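Local atomic coordinates of Ara h 8 allergen isoform (Arachis hypogaea, PDB entry 6V8M), a protein that is a peanut allergen of the Bet v 1 (PR-10) family that binds 8-anilino-1-naphthalene sulfonate and probably other hydrophobic ligands, perhaps abscisic acid. Residues A[18-23]-A[102-107]; A[29-32]-A[37-40]; A[93-98]-A[129-134]. All coordinates share one frame; numbering follows the deposited sequence.

Interaction 1 of 3, residues A[18-23]-A[102-107]; sequences KLFKAT and TKLEAA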
loop_
_atom_site.group_PDB
_atom_site.type_symbol
_atom_site.label_atom_id
_atom_site.label_comp_id
_atom_site.label_asym_id
_atom_site.label_seq_id
_atom_site.Cartn_x
_atom_site.Cartn_y
_atom_site.Cartn_z
ATOM N N LYS A 18 -16.392 -3.979 3.911
ATOM C CA LYS A 18 -16.204 -4.623 2.590
ATOM C C LYS A 18 -14.889 -4.150 1.959
ATOM O O LYS A 18 -14.125 -4.998 1.424
ATOM C CB LYS A 18 -17.420 -4.286 1.730
ATOM C CG LYS A 18 -17.545 -5.031 0.417
ATOM C CD LYS A 18 -18.984 -5.034 -0.093
ATOM C CE LYS A 18 -19.250 -6.099 -1.138
ATOM N NZ LYS A 18 -20.565 -6.757 -0.932
ATOM N N LEU A 19 -14.633 -2.842 1.984
ATOM C CA LEU A 19 -13.418 -2.260 1.360
ATOM C C LEU A 19 -12.160 -2.719 2.114
ATOM O O LEU A 19 -11.191 -3.088 1.457
ATOM C CB LEU A 19 -13.544 -0.736 1.347
ATOM C CG LEU A 19 -12.460 0.008 0.558
ATOM C CD1 LEU A 19 -12.380 -0.523 -0.876
ATOM C CD2 LEU A 19 -12.770 1.511 0.588
ATOM N N PHE A 20 -12.200 -2.805 3.442
ATOM C CA PHE A 20 -11.056 -3.278 4.267
ATOM C C PHE A 20 -10.772 -4.749 3.984
ATOM O O PHE A 20 -9.591 -5.167 3.877
ATOM C CB PHE A 20 -11.324 -3.033 5.741
ATOM C CG PHE A 20 -10.136 -3.288 6.623
ATOM C CD1 PHE A 20 -9.124 -2.346 6.724
ATOM C CD2 PHE A 20 -9.982 -4.505 7.252
ATOM C CE1 PHE A 20 -8.013 -2.593 7.513
ATOM C CE2 PHE A 20 -8.868 -4.745 8.047
ATOM C CZ PHE A 20 -7.900 -3.788 8.184
ATOM N N LYS A 21 -11.831 -5.546 3.888
ATOM C CA LYS A 21 -11.679 -6.997 3.628
ATOM C C LYS A 21 -10.930 -7.189 2.301
ATOM O O LYS A 21 -10.023 -8.026 2.237
ATOM C CB LYS A 21 -13.044 -7.689 3.592
ATOM C CG LYS A 21 -12.954 -9.198 3.398
ATOM C CD LYS A 21 -14.232 -9.929 3.710
ATOM C CE LYS A 21 -14.096 -11.421 3.503
ATOM N NZ LYS A 21 -14.566 -11.823 2.155
ATOM N N ALA A 22 -11.319 -6.458 1.256
ATOM C CA ALA A 22 -10.716 -6.620 -0.090
ATOM C C ALA A 22 -9.291 -6.053 -0.113
ATOM O O ALA A 22 -8.404 -6.708 -0.665
ATOM C CB ALA A 22 -11.604 -5.970 -1.101
ATOM N N THR A 23 -9.078 -4.842 0.400
ATOM C CA THR A 23 -7.780 -4.143 0.255
ATOM C C THR A 23 -6.742 -4.691 1.240
ATOM O O THR A 23 -5.543 -4.678 0.904
ATOM C CB THR A 23 -7.913 -2.630 0.404
ATOM O OG1 THR A 23 -8.495 -2.295 1.666
ATOM C CG2 THR A 23 -8.760 -2.029 -0.692
ATOM N N THR A 102 -2.908 3.957 7.086
ATOM C CA THR A 102 -4.201 4.028 6.372
ATOM C C THR A 102 -5.310 3.655 7.357
ATOM O O THR A 102 -5.150 2.739 8.205
ATOM C CB THR A 102 -4.271 3.177 5.098
ATOM O OG1 THR A 102 -4.465 1.780 5.369
ATOM C CG2 THR A 102 -3.046 3.355 4.222
ATOM N N LYS A 103 -6.397 4.389 7.259
ATOM C CA LYS A 103 -7.628 4.134 8.024
ATOM C C LYS A 103 -8.871 4.473 7.195
ATOM O O LYS A 103 -8.943 5.553 6.584
ATOM C CB LYS A 103 -7.580 4.961 9.311
ATOM C CG LYS A 103 -8.702 4.622 10.277
ATOM C CD LYS A 103 -8.648 5.280 11.628
ATOM C CE LYS A 103 -9.629 4.679 12.632
ATOM N NZ LYS A 103 -10.989 4.397 12.090
ATOM N N LEU A 104 -9.854 3.588 7.242
ATOM C CA LEU A 104 -11.198 3.833 6.686
ATOM C C LEU A 104 -12.167 4.216 7.807
ATOM O O LEU A 104 -11.966 3.825 8.987
ATOM C CB LEU A 104 -11.696 2.562 6.006
ATOM C CG LEU A 104 -10.714 1.851 5.087
ATOM C CD1 LEU A 104 -11.459 0.689 4.470
ATOM C CD2 LEU A 104 -10.143 2.792 4.038
ATOM N N GLU A 105 -13.238 4.885 7.426
ATOM C CA GLU A 105 -14.409 5.055 8.332
ATOM C C GLU A 105 -15.650 5.100 7.462
ATOM O O GLU A 105 -15.550 5.476 6.255
ATOM C CB GLU A 105 -14.217 6.247 9.275
ATOM C CG GLU A 105 -14.215 7.597 8.633
ATOM C CD GLU A 105 -14.181 8.742 9.643
ATOM O OE1 GLU A 105 -14.773 9.786 9.356
ATOM O OE2 GLU A 105 -13.576 8.576 10.721
ATOM N N ALA A 106 -16.785 4.727 8.040
ATOM C CA ALA A 106 -18.088 4.804 7.352
ATOM C C ALA A 106 -18.406 6.269 7.023
ATOM O O ALA A 106 -18.251 7.127 7.919
ATOM C CB ALA A 106 -19.145 4.182 8.213
ATOM N N ALA A 107 -18.845 6.540 5.791
ATOM C CA ALA A 107 -19.301 7.882 5.344
ATOM C C ALA A 107 -20.311 7.751 4.197
ATOM O O ALA A 107 -19.923 7.235 3.138
ATOM C CB ALA A 107 -18.129 8.711 4.904
#

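Interaction 2 of 3, residues A[29-32]-A[37-40]; sequences ELTP and AIQS. With 2AN (8-anilino-1-naphthalene sulfonate), chain D.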
loop_
_atom_site.group_PDB
_atom_site.type_symbol
_atom_site.label_atom_id
_atom_site.label_comp_id
_atom_site.label_asym_id
_atom_site.label_seq_id
_atom_site.Cartn_x
_atom_site.Cartn_y
_atom_site.Cartn_z
ATOM N N GLU A 29 -3.826 -11.867 -1.840
ATOM C CA GLU A 29 -4.336 -12.767 -2.907
ATOM C C GLU A 29 -4.921 -11.965 -4.077
ATOM O O GLU A 29 -4.699 -12.370 -5.224
ATOM C CB GLU A 29 -5.334 -13.749 -2.297
ATOM C CG GLU A 29 -4.718 -14.525 -1.143
ATOM C CD GLU A 29 -5.123 -15.984 -1.005
ATOM O OE1 GLU A 29 -4.336 -16.770 -0.408
ATOM O OE2 GLU A 29 -6.221 -16.342 -1.496
ATOM N N LEU A 30 -5.627 -10.865 -3.811
ATOM C CA LEU A 30 -6.307 -10.096 -4.893
ATOM C C LEU A 30 -5.306 -9.293 -5.717
ATOM O O LEU A 30 -5.489 -9.179 -6.931
ATOM C CB LEU A 30 -7.340 -9.152 -4.280
ATOM C CG LEU A 30 -8.677 -9.780 -3.940
ATOM C CD1 LEU A 30 -9.615 -8.719 -3.388
ATOM C CD2 LEU A 30 -9.297 -10.444 -5.162
ATOM N N THR A 31 -4.294 -8.701 -5.103
ATOM C CA THR A 31 -3.466 -7.704 -5.823
ATOM C C THR A 31 -2.868 -8.320 -7.081
ATOM O O THR A 31 -2.993 -7.726 -8.140
ATOM C CB THR A 31 -2.444 -7.022 -4.908
ATOM O OG1 THR A 31 -3.217 -6.328 -3.910
ATOM C CG2 THR A 31 -1.536 -6.092 -5.671
ATOM N N PRO A 32 -2.162 -9.476 -7.053
ATOM C CA PRO A 32 -1.567 -9.990 -8.281
ATOM C C PRO A 32 -2.602 -10.458 -9.315
ATOM O O PRO A 32 -2.263 -10.589 -10.468
ATOM C CB PRO A 32 -0.643 -11.143 -7.840
ATOM C CG PRO A 32 -0.932 -11.373 -6.362
ATOM C CD PRO A 32 -1.810 -10.248 -5.856
ATOM N N ALA A 37 1.230 -6.404 -13.685
ATOM C CA ALA A 37 2.684 -6.248 -13.434
ATOM C C ALA A 37 3.077 -6.963 -12.147
ATOM O O ALA A 37 4.244 -7.385 -12.085
ATOM C CB ALA A 37 3.108 -4.815 -13.336
ATOM N N ILE A 38 2.209 -7.018 -11.130
ATOM C CA ILE A 38 2.607 -7.696 -9.865
ATOM C C ILE A 38 2.463 -9.212 -10.036
ATOM O O ILE A 38 1.319 -9.705 -10.317
ATOM C CB ILE A 38 1.823 -7.157 -8.670
ATOM C CG1 ILE A 38 2.114 -5.666 -8.470
ATOM C CG2 ILE A 38 2.146 -7.976 -7.432
ATOM C CD1 ILE A 38 1.115 -4.961 -7.581
ATOM N N GLN A 39 3.587 -9.922 -9.885
ATOM C CA GLN A 39 3.663 -11.386 -10.114
ATOM C C GLN A 39 3.271 -12.124 -8.845
ATOM O O GLN A 39 2.569 -13.159 -8.941
ATOM C CB GLN A 39 5.070 -11.802 -10.510
ATOM C CG GLN A 39 5.561 -11.158 -11.791
ATOM C CD GLN A 39 4.629 -11.373 -12.953
ATOM O OE1 GLN A 39 4.490 -12.485 -13.479
ATOM N NE2 GLN A 39 4.028 -10.281 -13.401
ATOM N N SER A 40 3.696 -11.619 -7.688
ATOM C CA SER A 40 3.519 -12.385 -6.447
ATOM C C SER A 40 3.645 -11.498 -5.237
ATOM O O SER A 40 4.412 -10.542 -5.275
ATOM C CB SER A 40 4.480 -13.541 -6.388
ATOM O OG SER A 40 5.831 -13.101 -6.474
HETATM C C1 2AN D . 1.456 -0.825 -10.683
HETATM C C2 2AN D . 0.818 -0.716 -9.488
HETATM C C3 2AN D . 1.446 -1.088 -8.296
HETATM C C4 2AN D . 2.694 -1.608 -8.321
HETATM C C5 2AN D . 3.400 -1.746 -9.534
HETATM C C6 2AN D . 4.716 -2.252 -9.521
HETATM C C7 2AN D . 5.418 -2.363 -10.665
HETATM C C8 2AN D . 4.866 -1.954 -11.892
HETATM N N 2AN D . 0.776 -0.477 -11.849
HETATM S S 2AN D . 3.033 -0.954 -13.579
HETATM C C9 2AN D . 3.580 -1.493 -11.972
HETATM C C10 2AN D . 2.796 -1.343 -10.767
HETATM C C11 2AN D . -0.115 0.583 -12.051
HETATM C C12 2AN D . -0.053 1.753 -11.302
HETATM C C13 2AN D . -0.946 2.784 -11.553
HETATM C C14 2AN D . -1.887 2.658 -12.549
HETATM C C15 2AN D . -1.948 1.502 -13.299
HETATM C C16 2AN D . -1.073 0.458 -13.051
HETATM O O1 2AN D . 2.665 0.424 -13.425
HETATM O O2 2AN D . 4.045 -1.249 -14.534
HETATM O O3 2AN D . 1.777 -1.791 -13.944
HETATM O O HOH W 1 -0.251 -10.771 -11.995
#

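Interaction 3 of 3, residues A[93-98]-A[129-134]; sequences EILEKV and DEVHQD. With SO4 (sulfate ion), chain I.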
loop_
_atom_site.group_PDB
_atom_site.type_symbol
_atom_site.label_atom_id
_atom_site.label_comp_id
_atom_site.label_asym_id
_atom_site.label_seq_id
_atom_site.Cartn_x
_atom_site.Cartn_y
_atom_site.Cartn_z
ATOM N N GLU A 93 16.398 3.940 -5.490
ATOM C CA GLU A 93 17.747 4.071 -4.859
ATOM C C GLU A 93 17.724 5.190 -3.798
ATOM O O GLU A 93 18.326 5.015 -2.725
ATOM C CB GLU A 93 18.812 4.457 -5.890
ATOM N N ILE A 94 17.033 6.290 -4.078
ATOM C CA ILE A 94 17.056 7.496 -3.194
ATOM C C ILE A 94 16.273 7.247 -1.887
ATOM O O ILE A 94 16.448 8.053 -0.954
ATOM C CB ILE A 94 16.566 8.752 -3.964
ATOM C CG1 ILE A 94 16.978 10.058 -3.282
ATOM C CG2 ILE A 94 15.065 8.734 -4.198
ATOM C CD1 ILE A 94 18.449 10.161 -3.023
ATOM N N LEU A 95 15.435 6.208 -1.789
ATOM C CA LEU A 95 14.574 5.974 -0.594
ATOM C C LEU A 95 15.209 4.968 0.377
ATOM O O LEU A 95 15.671 3.923 -0.080
ATOM C CB LEU A 95 13.210 5.465 -1.059
ATOM C CG LEU A 95 12.395 6.440 -1.904
ATOM C CD1 LEU A 95 11.117 5.799 -2.412
ATOM C CD2 LEU A 95 12.089 7.713 -1.128
ATOM N N GLU A 96 15.210 5.283 1.669
ATOM C CA GLU A 96 15.475 4.307 2.761
ATOM C C GLU A 96 14.229 3.446 2.928
ATOM O O GLU A 96 14.350 2.194 2.936
ATOM C CB GLU A 96 15.798 5.013 4.074
ATOM C CG GLU A 96 17.162 5.675 4.040
ATOM C CD GLU A 96 17.437 6.763 5.064
ATOM O OE1 GLU A 96 18.440 7.490 4.868
ATOM O OE2 GLU A 96 16.653 6.903 6.036
ATOM N N LYS A 97 13.077 4.107 3.047
ATOM C CA LYS A 97 11.777 3.436 3.251
ATOM C C LYS A 97 10.650 4.438 2.996
ATOM O O LYS A 97 10.886 5.662 3.059
ATOM C CB LYS A 97 11.669 2.844 4.665
ATOM C CG LYS A 97 11.685 3.858 5.802
ATOM C CD LYS A 97 11.647 3.239 7.195
ATOM C CE LYS A 97 11.634 4.295 8.280
ATOM N NZ LYS A 97 11.442 3.737 9.646
ATOM N N VAL A 98 9.446 3.913 2.808
ATOM C CA VAL A 98 8.181 4.697 2.844
ATOM C C VAL A 98 7.218 4.021 3.822
ATOM O O VAL A 98 6.940 2.831 3.660
ATOM C CB VAL A 98 7.550 4.859 1.453
ATOM C CG1 VAL A 98 6.377 5.812 1.525
ATOM C CG2 VAL A 98 8.548 5.338 0.421
ATOM N N ASP A 129 10.058 15.038 -7.280
ATOM C CA ASP A 129 8.614 15.012 -7.626
ATOM C C ASP A 129 8.287 13.674 -8.303
ATOM O O ASP A 129 7.193 13.163 -8.069
ATOM C CB ASP A 129 8.230 16.213 -8.493
ATOM C CG ASP A 129 8.313 17.565 -7.792
ATOM O OD1 ASP A 129 8.466 17.610 -6.544
ATOM O OD2 ASP A 129 8.255 18.578 -8.505
ATOM N N GLU A 130 9.215 13.133 -9.103
ATOM C CA GLU A 130 8.975 11.900 -9.916
ATOM C C GLU A 130 8.793 10.706 -8.970
ATOM O O GLU A 130 7.999 9.797 -9.274
ATOM C CB GLU A 130 10.138 11.671 -10.888
ATOM C CG GLU A 130 9.902 10.519 -11.853
ATOM C CD GLU A 130 10.689 10.538 -13.163
ATOM O OE1 GLU A 130 11.310 11.590 -13.504
ATOM O OE2 GLU A 130 10.674 9.491 -13.853
ATOM N N VAL A 131 9.523 10.703 -7.861
ATOM C CA VAL A 131 9.485 9.586 -6.872
ATOM C C VAL A 131 8.162 9.664 -6.104
ATOM O O VAL A 131 7.493 8.628 -5.971
ATOM C CB VAL A 131 10.699 9.620 -5.928
ATOM C CG1 VAL A 131 10.532 8.624 -4.782
ATOM C CG2 VAL A 131 11.995 9.377 -6.687
ATOM N N HIS A 132 7.780 10.859 -5.673
ATOM C CA HIS A 132 6.492 11.114 -4.991
ATOM C C HIS A 132 5.357 10.659 -5.927
ATOM O O HIS A 132 4.484 9.918 -5.486
ATOM C CB HIS A 132 6.348 12.581 -4.571
ATOM C CG HIS A 132 4.973 12.896 -4.111
ATOM N ND1 HIS A 132 4.009 13.458 -4.954
ATOM C CD2 HIS A 132 4.392 12.761 -2.908
ATOM C CE1 HIS A 132 2.887 13.606 -4.279
ATOM N NE2 HIS A 132 3.105 13.226 -3.020
ATOM N N GLN A 133 5.405 11.076 -7.188
ATOM C CA GLN A 133 4.343 10.792 -8.187
ATOM C C GLN A 133 4.246 9.285 -8.383
ATOM O O GLN A 133 3.124 8.778 -8.464
ATOM C CB GLN A 133 4.575 11.510 -9.517
ATOM C CG GLN A 133 3.682 10.998 -10.661
ATOM C CD GLN A 133 3.770 11.821 -11.933
ATOM O OE1 GLN A 133 3.851 13.048 -11.907
ATOM N NE2 GLN A 133 3.725 11.148 -13.075
ATOM N N ASP A 134 5.394 8.604 -8.498
ATOM C CA ASP A 134 5.427 7.158 -8.826
ATOM C C ASP A 134 4.841 6.360 -7.646
ATOM O O ASP A 134 4.023 5.455 -7.891
ATOM C CB ASP A 134 6.832 6.708 -9.179
ATOM C CG ASP A 134 6.844 5.245 -9.585
ATOM O OD1 ASP A 134 6.279 4.955 -10.661
ATOM O OD2 ASP A 134 7.355 4.417 -8.794
HETATM S S SO4 I . 16.095 4.392 -9.200
HETATM O O1 SO4 I . 16.952 5.145 -10.076
HETATM O O2 SO4 I . 15.286 5.293 -8.422
HETATM O O3 SO4 I . 15.241 3.539 -9.986
HETATM O O4 SO4 I . 16.897 3.587 -8.321
#

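Interaction 1 of 3, residues A[18-23]-A[102-107]
The first of the two short helices of the Bet v 1 fold lies against the curved antiparallel sheet here, with Leu104 of strand 95-107 reaching up to Leu19 and Phe20 of helix 16-25. Nearly all of the contact passes through one methyl group, Leu104 CD1. It sits 3.7 Å from the backbone nitrogen Phe20 N and 3.9 Å from Phe20 CB, while Leu19 CB lies 4.0 Å from the same Leu104 CD1. The side chains of Leu19 and Leu104 cross at about a right angle. The Phe20 ring receives Leu104 CD1 at its edge, near the ring plane; Tyr79 and Val25 also pack on this side chain. In PR-10 proteins the V formed by the two short helices supports the C-terminal end of the long helix, and Ala22 and Thr23 accordingly touch helix 129-152 through Ile146. Leu104 has chi1 -46°, which sets CG beside its own backbone N and extends the branch toward the helix. Within the helix, where a wider pi-type turn occurs at 21-23, Leu19 O takes two bonds from one residue: Thr23 N at 2.9 Å and the hydroxyl Thr23 OG1 at 2.8 Å. The hydroxyl donates from above the carbonyl plane, 37° out of it.

Interaction 2 of 3, residues A[29-32]-A[37-40]
With CG1 held beside its backbone N (chi1 -62°) and the chain extended beyond it, Ile38 delivers its terminal CD1 to the methyl of Thr31. On the helix side, the Thr31 rotamer (chi1 -62°) places CG2 opposite the backbone N and so directs this methyl at Ile38, whereas the hydroxyl stays by its own helix and bonds to Gly27 O. Thr31 CG2 and Ile38 CD1 are 3.5 Å apart, tighter than usual for two carbons, and the side chains meet obliquely.

Pro32 packs beside them through CB. This atom, Pro32 CB, lies 3.5 Å from Ile38 O and 4.2 Å from Ile38 CG2, so one carbon touches both the strand backbone and the isoleucine branch. A water is modelled close to both Pro32 O and Ile38 O, too close for its role to be certain. Gln39, whose side chain starts out away from the helix, folds back along its own strand, and Gln39 NE2 donates to Ala37 O at 3.2 Å. The bond is nearly straight at hydrogen (172°), but the donor stands far above the carbonyl plane. A classic beta bulge sets Gln39 and Ser40 together opposite Thr57 of strand 53-59.

Ile38 CD1 also touches the naphthalene of the bound 8-anilino-1-naphthalene sulfonate, 3.8 Å from its C4, and Ala37 CB comes within 3.4 Å of the sulfonate oxygen O3. Ile142 of helix 129-152 packs against both Thr31 and Ile38. The arrangement thus joins the second short helix to edge strand 38-45 and forms part of the wall of a ligand pocket between sheet and long helix, as in other Bet v 1 proteins.

Interaction 3 of 3, residues A[93-98]-A[129-134]
This is a small, wholly apolar contact between the start of strand 95-107, with the loop leading into it, and the first turns of the long C-terminal helix of the Bet v 1 fold. Val131 on the helix meets Ile94 and Leu95 with a different methyl for each. Its CG1 faces Leu95, with Leu95 CD1 3.7 Å from Val131 CG1, and the two side chains approach tip to tip. Leu95 CG and CD2 are each 4.1 Å from that same Val131 CG1, so the valine methyl meets the whole fork of the leucine. The other methyl, Val131 CG2, lies 4.0 Å from Ile94 CG2. The Val131 torsion (chi1 170°) turns CG1 opposite the backbone N and CG2 opposite the carbonyl carbon, which spreads the two methyls over successive residues of the facing chain. On the isoleucine it is the CG2 branch that makes the touch, while the far end of the side chain leads away from the helix.

Leu127, in the loop before helix 129-152, also packs on Leu95. Just beyond, at Glu96, the chain turns a corner, and Glu96 and Lys97 form a classic beta bulge opposite His120. A sulfate ion, probably from the crystallisation liquor, takes a hydrogen bond from the backbone Glu93 N to its O4 at 2.9 Å. Asp134 turns its carboxylate to Lys138 in a salt bridge within the helix and adds a weak polar link to Gln92. The three aliphatic side chains themselves meet by van der Waals and hydrophobic packing, which sets little directional constraint.

In the fold
Interactions 1 and 3 share strand 95-107 but lie on opposite sides of the chain's centre, about 26 Å apart between centres: one packs its far part against helix 16-25, the other its start against helix 129-152. The touching residues of interaction 1 are all buried; interactions 2 and 3 are partly buried. Interaction 2 adjoins interaction 1, since the two short helices follow each other in the chain and Leu30 touches Ala22. All three set a helix against the sheet or the loop leading into it, mainly through apolar side chains, yet interaction 2 adds a tight methyl pair, contacts to backbone carbonyls and a bound ligand, whereas the cross-segment contacts of interaction 3 involve side-chain carbons alone.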